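Local coordinates for protein SusD homolog (Bacteroides thetaiotaomicron, PDB 3SGH) that probably binds glycans at the cell surface as the SusD-like outer membrane lipoprotein of a polysaccharide uptake system, at residues A[256-261]-A[436-441]; A[393-398]-A[411-416]. All blocks are in the same frame, centred on the assembly; numbering follows the deposited sequence. Where two conformers were deposited one is given.

Interaction 1 of 2, residues A[256-261]-A[436-441]; sequences VSYMNG and RIFPAT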
ATOM      1  N   VAL A 256      -5.810 -15.254   0.792  1.00 12.44           N
ATOM      2  CA  VAL A 256      -5.654 -16.660   1.215  1.00 13.36           C
ATOM      3  C   VAL A 256      -6.219 -17.597   0.133  1.00 13.77           C
ATOM      4  O   VAL A 256      -5.617 -18.600  -0.225  1.00 14.06           O
ATOM      5  CB  VAL A 256      -6.325 -16.940   2.596  1.00 13.79           C
ATOM      6  CG1 VAL A 256      -6.225 -18.422   2.946  1.00 15.62           C
ATOM      7  CG2 VAL A 256      -5.672 -16.026   3.709  1.00 13.62           C
ATOM      8  N   SER A 257      -7.404 -17.284  -0.387  1.00 13.29           N
ATOM      9  CA  SER A 257      -8.021 -18.089  -1.470  1.00 14.35           C
ATOM     10  C   SER A 257      -7.212 -18.105  -2.772  1.00 14.28           C
ATOM     11  O   SER A 257      -7.065 -19.161  -3.433  1.00 13.55           O
ATOM     12  CB  SER A 257      -9.447 -17.589  -1.762  1.00 14.79           C
ATOM     13  OG  SER A 257     -10.258 -17.863  -0.638  1.00 17.81           O
ATOM     14  N   TYR A 258      -6.667 -16.969  -3.182  1.00 14.17           N
ATOM     15  CA  TYR A 258      -5.795 -17.004  -4.352  1.00 13.96           C
ATOM     16  C   TYR A 258      -4.615 -17.972  -4.094  1.00 14.49           C
ATOM     17  O   TYR A 258      -4.282 -18.838  -4.915  1.00 15.37           O
ATOM     18  CB  TYR A 258      -5.217 -15.635  -4.652  1.00 13.89           C
ATOM     19  CG  TYR A 258      -6.029 -14.728  -5.607  1.00 12.84           C
ATOM     20  CD1 TYR A 258      -7.161 -14.049  -5.202  1.00 13.06           C
ATOM     21  CD2 TYR A 258      -5.594 -14.551  -6.906  1.00 16.27           C
ATOM     22  CE1 TYR A 258      -7.835 -13.178  -6.088  1.00 15.70           C
ATOM     23  CE2 TYR A 258      -6.238 -13.708  -7.759  1.00 16.82           C
ATOM     24  CZ  TYR A 258      -7.362 -13.039  -7.359  1.00 16.30           C
ATOM     25  OH  TYR A 258      -7.948 -12.166  -8.240  1.00 19.68           O
HETATM   26  N   MSE A 259      -3.978 -17.819  -2.940  1.00 14.33           N
HETATM   27  CA  MSE A 259      -2.825 -18.642  -2.574  1.00 14.36           C
HETATM   28  C   MSE A 259      -3.137 -20.129  -2.313  1.00 15.19           C
HETATM   29  O   MSE A 259      -2.321 -20.995  -2.644  1.00 15.62           O
HETATM   30  CB  MSE A 259      -2.125 -17.985  -1.393  1.00 14.22           C
HETATM   31  CG  MSE A 259      -1.501 -16.637  -1.782  1.00 13.72           C
HETATM   32 SE   MSE A 259      -0.639 -15.760  -0.301  0.75 11.46          SE
HETATM   33  CE  MSE A 259       0.983 -16.864  -0.247  1.00 15.09           C
ATOM     34  N   ASN A 260      -4.326 -20.442  -1.808  1.00 14.98           N
ATOM     35  CA  ASN A 260      -4.762 -21.841  -1.664  1.00 15.60           C
ATOM     36  C   ASN A 260      -4.913 -22.498  -3.062  1.00 17.07           C
ATOM     37  O   ASN A 260      -4.468 -23.627  -3.281  1.00 17.08           O
ATOM     38  CB  ASN A 260      -6.073 -21.951  -0.889  1.00 16.32           C
ATOM     39  CG  ASN A 260      -5.890 -21.899   0.626  1.00 16.29           C
ATOM     40  OD1 ASN A 260      -4.822 -22.206   1.149  1.00 15.93           O
ATOM     41  ND2 ASN A 260      -6.972 -21.578   1.338  1.00 15.94           N
ATOM     42  N   GLY A 261      -5.507 -21.761  -3.999  1.00 16.31           N
ATOM     43  CA  GLY A 261      -5.697 -22.257  -5.369  1.00 17.31           C
ATOM     44  C   GLY A 261      -4.367 -22.567  -6.019  1.00 17.00           C
ATOM     45  O   GLY A 261      -4.244 -23.552  -6.751  1.00 17.82           O
ATOM     46  N   ARG A 436      -8.147  -8.889  -8.773  1.00 16.02           N
ATOM     47  CA  ARG A 436      -9.590  -8.897  -8.601  1.00 16.79           C
ATOM     48  C   ARG A 436      -9.976  -9.128  -7.138  1.00 17.67           C
ATOM     49  O   ARG A 436     -10.407 -10.213  -6.725  1.00 19.02           O
ATOM     50  CB  ARG A 436     -10.246  -9.911  -9.514  1.00 17.46           C
ATOM     51  CG  ARG A 436      -9.797  -9.824 -10.973  1.00 19.34           C
ATOM     52  CD  ARG A 436     -10.579 -10.782 -11.806  1.00 20.31           C
ATOM     53  NE  ARG A 436      -9.987 -10.959 -13.139  1.00 20.78           N
ATOM     54  CZ  ARG A 436     -10.615 -10.754 -14.299  1.00 22.96           C
ATOM     55  NH1 ARG A 436     -11.875 -10.342 -14.338  1.00 22.30           N
ATOM     56  NH2 ARG A 436      -9.975 -10.970 -15.435  1.00 23.14           N
ATOM     57  N   ILE A 437      -9.852  -8.051  -6.372  1.00 17.28           N
ATOM     58  CA  ILE A 437     -10.093  -8.061  -4.921  0.50 16.96           C
ATOM     59  C   ILE A 437     -11.556  -8.328  -4.612  1.00 17.05           C
ATOM     60  O   ILE A 437     -12.468  -7.707  -5.209  1.00 17.12           O
ATOM     61  CB  ILE A 437      -9.698  -6.708  -4.278  0.50 17.13           C
ATOM     62  CG1 ILE A 437      -8.220  -6.412  -4.510  0.50 16.56           C
ATOM     63  CG2 ILE A 437     -10.023  -6.693  -2.803  0.50 16.08           C
ATOM     64  CD1 ILE A 437      -7.317  -7.614  -4.148  0.50 18.41           C
ATOM     65  N   PHE A 438     -11.803  -9.263  -3.711  1.00 17.14           N
ATOM     66  CA  PHE A 438     -13.173  -9.582  -3.332  1.00 16.88           C
ATOM     67  C   PHE A 438     -13.877  -8.369  -2.706  1.00 16.95           C
ATOM     68  O   PHE A 438     -13.415  -7.840  -1.690  1.00 16.52           O
ATOM     69  CB  PHE A 438     -13.212 -10.689  -2.293  1.00 17.20           C
ATOM     70  CG  PHE A 438     -12.660 -12.022  -2.722  1.00 17.12           C
ATOM     71  CD1 PHE A 438     -12.195 -12.279  -3.994  1.00 19.31           C
ATOM     72  CD2 PHE A 438     -12.722 -13.080  -1.808  1.00 17.36           C
ATOM     73  CE1 PHE A 438     -11.699 -13.567  -4.313  1.00 16.71           C
ATOM     74  CE2 PHE A 438     -12.273 -14.324  -2.118  1.00 18.93           C
ATOM     75  CZ  PHE A 438     -11.770 -14.590  -3.359  1.00 18.71           C
ATOM     76  N   PRO A 439     -15.028  -7.977  -3.264  1.00 17.18           N
ATOM     77  CA  PRO A 439     -15.775  -6.848  -2.675  1.00 17.33           C
ATOM     78  C   PRO A 439     -16.533  -7.305  -1.441  1.00 17.08           C
ATOM     79  O   PRO A 439     -16.624  -8.505  -1.175  1.00 16.28           O
ATOM     80  CB  PRO A 439     -16.777  -6.506  -3.763  1.00 18.70           C
ATOM     81  CG  PRO A 439     -17.086  -7.834  -4.392  1.00 20.32           C
ATOM     82  CD  PRO A 439     -15.731  -8.544  -4.434  1.00 18.55           C
ATOM     83  N   ALA A 440     -17.098  -6.356  -0.709  1.00 15.71           N
ATOM     84  CA  ALA A 440     -18.038  -6.622   0.347  1.00 15.41           C
ATOM     85  C   ALA A 440     -19.210  -7.450  -0.200  1.00 15.43           C
ATOM     86  O   ALA A 440     -19.546  -7.360  -1.400  1.00 14.95           O
ATOM     87  CB  ALA A 440     -18.539  -5.286   0.924  1.00 14.89           C
ATOM     88  N   THR A 441     -19.868  -8.197   0.686  1.00 15.86           N
ATOM     89  CA  THR A 441     -21.121  -8.854   0.343  1.00 16.44           C
ATOM     90  C   THR A 441     -22.202  -7.827  -0.058  1.00 17.48           C
ATOM     91  O   THR A 441     -23.101  -8.130  -0.857  1.00 18.11           O
ATOM     92  CB  THR A 441     -21.647  -9.774   1.471  1.00 16.39           C
ATOM     93  OG1 THR A 441     -21.813  -9.000   2.682  1.00 15.56           O
ATOM     94  CG2 THR A 441     -20.695 -10.973   1.670  1.00 15.90           C
TER
HETATM   95  O   HOH W   1      -6.256 -10.992 -10.337  1.00 15.44           O

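Interaction 2 of 2, residues A[393-398]-A[411-416]; sequences ITIKWE and LTQKWI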
ATOM      1  N   ILE A 393      -6.373 -16.612 -13.619  1.00 18.21           N
ATOM      2  CA  ILE A 393      -4.997 -16.403 -14.072  1.00 17.93           C
ATOM      3  C   ILE A 393      -4.047 -17.437 -13.475  1.00 18.85           C
ATOM      4  O   ILE A 393      -4.029 -17.681 -12.266  1.00 18.04           O
ATOM      5  CB  ILE A 393      -4.530 -14.919 -13.846  1.00 18.64           C
ATOM      6  CG1 ILE A 393      -3.449 -14.491 -14.840  1.00 17.61           C
ATOM      7  CG2 ILE A 393      -4.097 -14.673 -12.404  1.00 18.31           C
ATOM      8  CD1 ILE A 393      -3.934 -14.393 -16.355  1.00 21.68           C
ATOM      9  N   THR A 394      -3.238 -18.050 -14.332  1.00 18.32           N
ATOM     10  CA  THR A 394      -2.284 -19.048 -13.916  1.00 18.76           C
ATOM     11  C   THR A 394      -0.914 -18.419 -13.718  1.00 18.65           C
ATOM     12  O   THR A 394      -0.682 -17.284 -14.108  1.00 18.50           O
ATOM     13  CB  THR A 394      -2.200 -20.183 -14.988  1.00 18.69           C
ATOM     14  OG1 THR A 394      -1.868 -19.611 -16.258  1.00 20.82           O
ATOM     15  CG2 THR A 394      -3.537 -20.923 -15.076  1.00 22.02           C
ATOM     16  N   ILE A 395       0.014 -19.165 -13.127  1.00 19.04           N
ATOM     17  CA  ILE A 395       1.311 -18.612 -12.747  1.00 17.90           C
ATOM     18  C   ILE A 395       2.346 -18.536 -13.855  1.00 19.33           C
ATOM     19  O   ILE A 395       2.972 -17.488 -14.069  1.00 18.45           O
ATOM     20  CB  ILE A 395       1.926 -19.443 -11.603  1.00 18.79           C
ATOM     21  CG1 ILE A 395       0.991 -19.476 -10.359  1.00 19.50           C
ATOM     22  CG2 ILE A 395       3.370 -18.911 -11.230  1.00 18.37           C
ATOM     23  CD1 ILE A 395       1.196 -20.717  -9.498  1.00 18.95           C
ATOM     24  N   LYS A 396       2.537 -19.652 -14.569  1.00 19.67           N
ATOM     25  CA  LYS A 396       3.576 -19.721 -15.611  0.50 20.53           C
ATOM     26  C   LYS A 396       3.384 -18.633 -16.648  1.00 19.82           C
ATOM     27  O   LYS A 396       2.280 -18.444 -17.168  1.00 19.71           O
ATOM     28  CB  LYS A 396       3.571 -21.081 -16.323  0.50 21.02           C
ATOM     29  CG  LYS A 396       4.669 -21.280 -17.396  0.50 23.55           C
ATOM     30  CD  LYS A 396       4.116 -22.052 -18.598  0.50 26.78           C
ATOM     31  CE  LYS A 396       5.189 -22.830 -19.362  0.50 27.67           C
ATOM     32  NZ  LYS A 396       6.413 -22.027 -19.698  0.50 27.55           N
ATOM     33  N   TRP A 397       4.462 -17.935 -16.951  1.00 19.82           N
ATOM     34  CA  TRP A 397       4.465 -16.907 -17.974  1.00 21.29           C
ATOM     35  C   TRP A 397       4.162 -17.505 -19.347  1.00 23.48           C
ATOM     36  O   TRP A 397       4.705 -18.554 -19.711  1.00 23.23           O
ATOM     37  CB  TRP A 397       5.790 -16.176 -18.039  1.00 20.51           C
ATOM     38  CG  TRP A 397       5.677 -14.989 -18.926  1.00 20.54           C
ATOM     39  CD1 TRP A 397       6.024 -14.907 -20.242  1.00 22.37           C
ATOM     40  CD2 TRP A 397       5.114 -13.727 -18.580  1.00 20.91           C
ATOM     41  NE1 TRP A 397       5.726 -13.661 -20.725  1.00 22.38           N
ATOM     42  CE2 TRP A 397       5.168 -12.919 -19.716  1.00 21.77           C
ATOM     43  CE3 TRP A 397       4.585 -13.193 -17.404  1.00 21.89           C
ATOM     44  CZ2 TRP A 397       4.700 -11.626 -19.715  1.00 20.29           C
ATOM     45  CZ3 TRP A 397       4.131 -11.917 -17.409  1.00 23.28           C
ATOM     46  CH2 TRP A 397       4.184 -11.144 -18.549  1.00 22.84           C
ATOM     47  N   GLU A 398       3.267 -16.830 -20.059  1.00 24.80           N
ATOM     48  CA  GLU A 398       2.861 -17.219 -21.397  0.50 26.60           C
ATOM     49  C   GLU A 398       3.135 -16.067 -22.366  1.00 27.39           C
ATOM     50  O   GLU A 398       2.463 -15.048 -22.311  1.00 25.84           O
ATOM     51  CB  GLU A 398       1.380 -17.569 -21.386  0.50 26.90           C
ATOM     52  CG  GLU A 398       1.006 -18.609 -20.326  0.50 28.45           C
ATOM     53  CD  GLU A 398      -0.395 -19.144 -20.477  0.50 29.70           C
ATOM     54  OE1 GLU A 398      -1.328 -18.314 -20.557  0.50 32.90           O
ATOM     55  OE2 GLU A 398      -0.557 -20.389 -20.481  0.50 28.66           O
ATOM     56  N   LEU A 411       0.286  -8.190 -12.125  1.00 14.38           N
ATOM     57  CA  LEU A 411      -0.281  -7.548 -10.954  1.00 14.37           C
ATOM     58  C   LEU A 411      -0.791  -8.497  -9.878  1.00 15.27           C
ATOM     59  O   LEU A 411      -0.743  -8.163  -8.684  1.00 16.06           O
ATOM     60  CB  LEU A 411      -1.379  -6.565 -11.371  1.00 14.31           C
ATOM     61  CG  LEU A 411      -0.830  -5.461 -12.242  1.00 17.38           C
ATOM     62  CD1 LEU A 411      -1.955  -4.466 -12.549  1.00 14.05           C
ATOM     63  CD2 LEU A 411       0.351  -4.780 -11.569  1.00 15.19           C
ATOM     64  N   THR A 412      -1.237  -9.684 -10.254  1.00 15.54           N
ATOM     65  CA  THR A 412      -1.593 -10.706  -9.250  1.00 14.70           C
ATOM     66  C   THR A 412      -0.372 -11.188  -8.447  1.00 15.14           C
ATOM     67  O   THR A 412      -0.425 -11.255  -7.198  1.00 14.87           O
ATOM     68  CB  THR A 412      -2.356 -11.886  -9.894  1.00 15.09           C
ATOM     69  OG1 THR A 412      -3.528 -11.368 -10.532  1.00 15.06           O
ATOM     70  CG2 THR A 412      -2.789 -12.930  -8.824  1.00 15.29           C
ATOM     71  N   GLN A 413       0.709 -11.595  -9.123  1.00 14.39           N
ATOM     72  CA  GLN A 413       1.934 -11.994  -8.402  1.00 14.73           C
ATOM     73  C   GLN A 413       2.546 -10.794  -7.654  1.00 15.04           C
ATOM     74  O   GLN A 413       3.074 -10.940  -6.567  1.00 15.25           O
ATOM     75  CB  GLN A 413       2.947 -12.668  -9.318  1.00 15.16           C
ATOM     76  CG  GLN A 413       2.496 -14.028  -9.768  1.00 16.23           C
ATOM     77  CD  GLN A 413       2.445 -15.038  -8.610  1.00 15.67           C
ATOM     78  OE1 GLN A 413       3.219 -14.947  -7.699  1.00 15.60           O
ATOM     79  NE2 GLN A 413       1.504 -15.964  -8.651  1.00 15.81           N
ATOM     80  N   LYS A 414       2.441  -9.604  -8.226  1.00 14.89           N
ATOM     81  CA  LYS A 414       2.932  -8.426  -7.504  1.00 14.51           C
ATOM     82  C   LYS A 414       2.187  -8.260  -6.180  1.00 14.37           C
ATOM     83  O   LYS A 414       2.779  -7.930  -5.125  1.00 12.54           O
ATOM     84  CB  LYS A 414       2.773  -7.175  -8.346  1.00 14.53           C
ATOM     85  CG  LYS A 414       3.172  -5.884  -7.642  1.00 15.33           C
ATOM     86  CD  LYS A 414       2.763  -4.687  -8.538  1.00 18.10           C
ATOM     87  CE  LYS A 414       2.971  -3.347  -7.923  1.00 20.52           C
ATOM     88  NZ  LYS A 414       2.358  -2.271  -8.743  1.00 20.29           N
ATOM     89  N   TRP A 415       0.864  -8.441  -6.254  1.00 14.72           N
ATOM     90  CA  TRP A 415      -0.014  -8.279  -5.103  1.00 14.19           C
ATOM     91  C   TRP A 415       0.277  -9.324  -4.030  1.00 13.50           C
ATOM     92  O   TRP A 415       0.367  -8.986  -2.844  1.00 12.88           O
ATOM     93  CB  TRP A 415      -1.449  -8.327  -5.585  1.00 14.31           C
ATOM     94  CG  TRP A 415      -2.464  -8.492  -4.514  1.00 14.77           C
ATOM     95  CD1 TRP A 415      -2.790  -7.595  -3.535  1.00 13.81           C
ATOM     96  CD2 TRP A 415      -3.352  -9.592  -4.382  1.00 14.91           C
ATOM     97  NE1 TRP A 415      -3.850  -8.086  -2.803  1.00 13.68           N
ATOM     98  CE2 TRP A 415      -4.184  -9.331  -3.289  1.00 14.07           C
ATOM     99  CE3 TRP A 415      -3.511 -10.795  -5.072  1.00 13.55           C
ATOM    100  CZ2 TRP A 415      -5.156 -10.224  -2.883  1.00 14.06           C
ATOM    101  CZ3 TRP A 415      -4.512 -11.645  -4.687  1.00 16.19           C
ATOM    102  CH2 TRP A 415      -5.306 -11.367  -3.613  1.00 16.85           C
ATOM    103  N   ILE A 416       0.565 -10.557  -4.454  1.00 13.43           N
ATOM    104  CA  ILE A 416       0.916 -11.604  -3.509  1.00 13.07           C
ATOM    105  C   ILE A 416       2.262 -11.294  -2.869  1.00 14.10           C
ATOM    106  O   ILE A 416       2.425 -11.419  -1.663  1.00 14.38           O
ATOM    107  CB  ILE A 416       0.987 -12.992  -4.187  1.00 12.95           C
ATOM    108  CG1 ILE A 416      -0.409 -13.387  -4.589  1.00 14.88           C
ATOM    109  CG2 ILE A 416       1.559 -14.065  -3.226  1.00 13.89           C
ATOM    110  CD1 ILE A 416      -0.447 -14.662  -5.547  1.00 14.28           C
TER

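Interaction 1 of 2, residues A[256-261]-A[436-441]
Tyr258 reaches from helix 253-261 to the chain at Arg436, its hydroxyl OH lying 3.5 Å from CB of Arg436 while the two side chains cross at about a right angle. The carbonyl O of Arg436 sits at the edge of the tyrosine ring, in its plane, 4.0 Å from CE1 of Tyr258. One water ties the two segments together: it is hydrogen-bonded to Tyr258 OH at 2.9 Å and accepts the backbone N-H of Arg436 at 3.2 Å. The Phe438 ring meets Ser257 and Tyr258 with its outer end, CZ at 4.1 Å from CB of Ser257 and CE1 at 4.3 Å from CE1 of Tyr258, the latter an apolar carbon-to-carbon contact. CG of Phe438 stands anti to its carbonyl carbon (chi1 -63°), which carries the ring across to the helix. Ser257 OG is satisfied within its own helix by the carbonyl of Ala253. The guanidinium of Arg436 leads away from the contact to a salt bridge with Glu408. Tyr387 packs on Phe438, giving that ring a further aromatic partner. With CA of Tyr258 9.9 Å from CA of Arg436, the contact runs through side chains from the helix, which meet side-chain and backbone atoms of 436-438, and one water, joining a short helix to the irregular chain after helix 424-432 in a largely helical SusD-like fold.

Interaction 2 of 2, residues A[393-398]-A[411-416]
The irregular chain 393-398 runs beside helix 403-417, with CA of Ile395 lying 7.9 Å from CA of Gln413. Two pairs of side chains meet across this interval. Ile393 puts its CG2 methyl against the side of Thr412, 3.8 Å from OG1 and 4.1 Å from CB of that threonine, with CG2 of Thr412 at 4.2 Å from the same methyl. The two side chains lie alongside one another, pointing opposite ways, and the longer branch of Ile393, with CG1 anti to the backbone N (chi1 -153°), leads away and leaves the methyl to make the touch. The hydroxyl of Thr412 is bonded to the carbonyl of Glu408 one turn back, so the isoleucine rests on a polar atom already engaged by its own helix. This is a loop folded back over the helix that follows it, within the alpha-helical SusD/RagB fold. Two residues on from Ile393, Ile395 meets the amide of Gln413: its CG1 lies 3.9 Å from NE2 of Gln413. The glutamine chain bends at chi2 (-67°), and both ends of its buried amide are held, NE2 by the hydroxyl of Tyr363 and OE1 by Arg266, which should restrict rotation of the group beside the isoleucine. The loop backbone is secured by other residues as well, the carbonyl of Ile393 receiving Tyr262 OH and that of Ile395 receiving Tyr344 OH.

The two interactions lie on the same side of the chain's centre, their own centres about 14 Å apart, and they touch through helix 403-417. Along the sequence 256-261 comes first, then 393-398, 411-416 and 436-441, so both segments of interaction 2 fall between those of interaction 1. Trp415 bridges them, meeting Tyr258 edge-to-face with its CZ3 3.6 Å from CG of Tyr258 and its CZ2 3.6 Å from CD1 of Ile437. Thr412 uses its CG2 methyl against CE2 of Tyr258, 3.7 Å away. Helix 403-417 thus packs against helix 253-261 and both irregular segments, bringing sequence-distant parts of the SusD-like fold together around one helix.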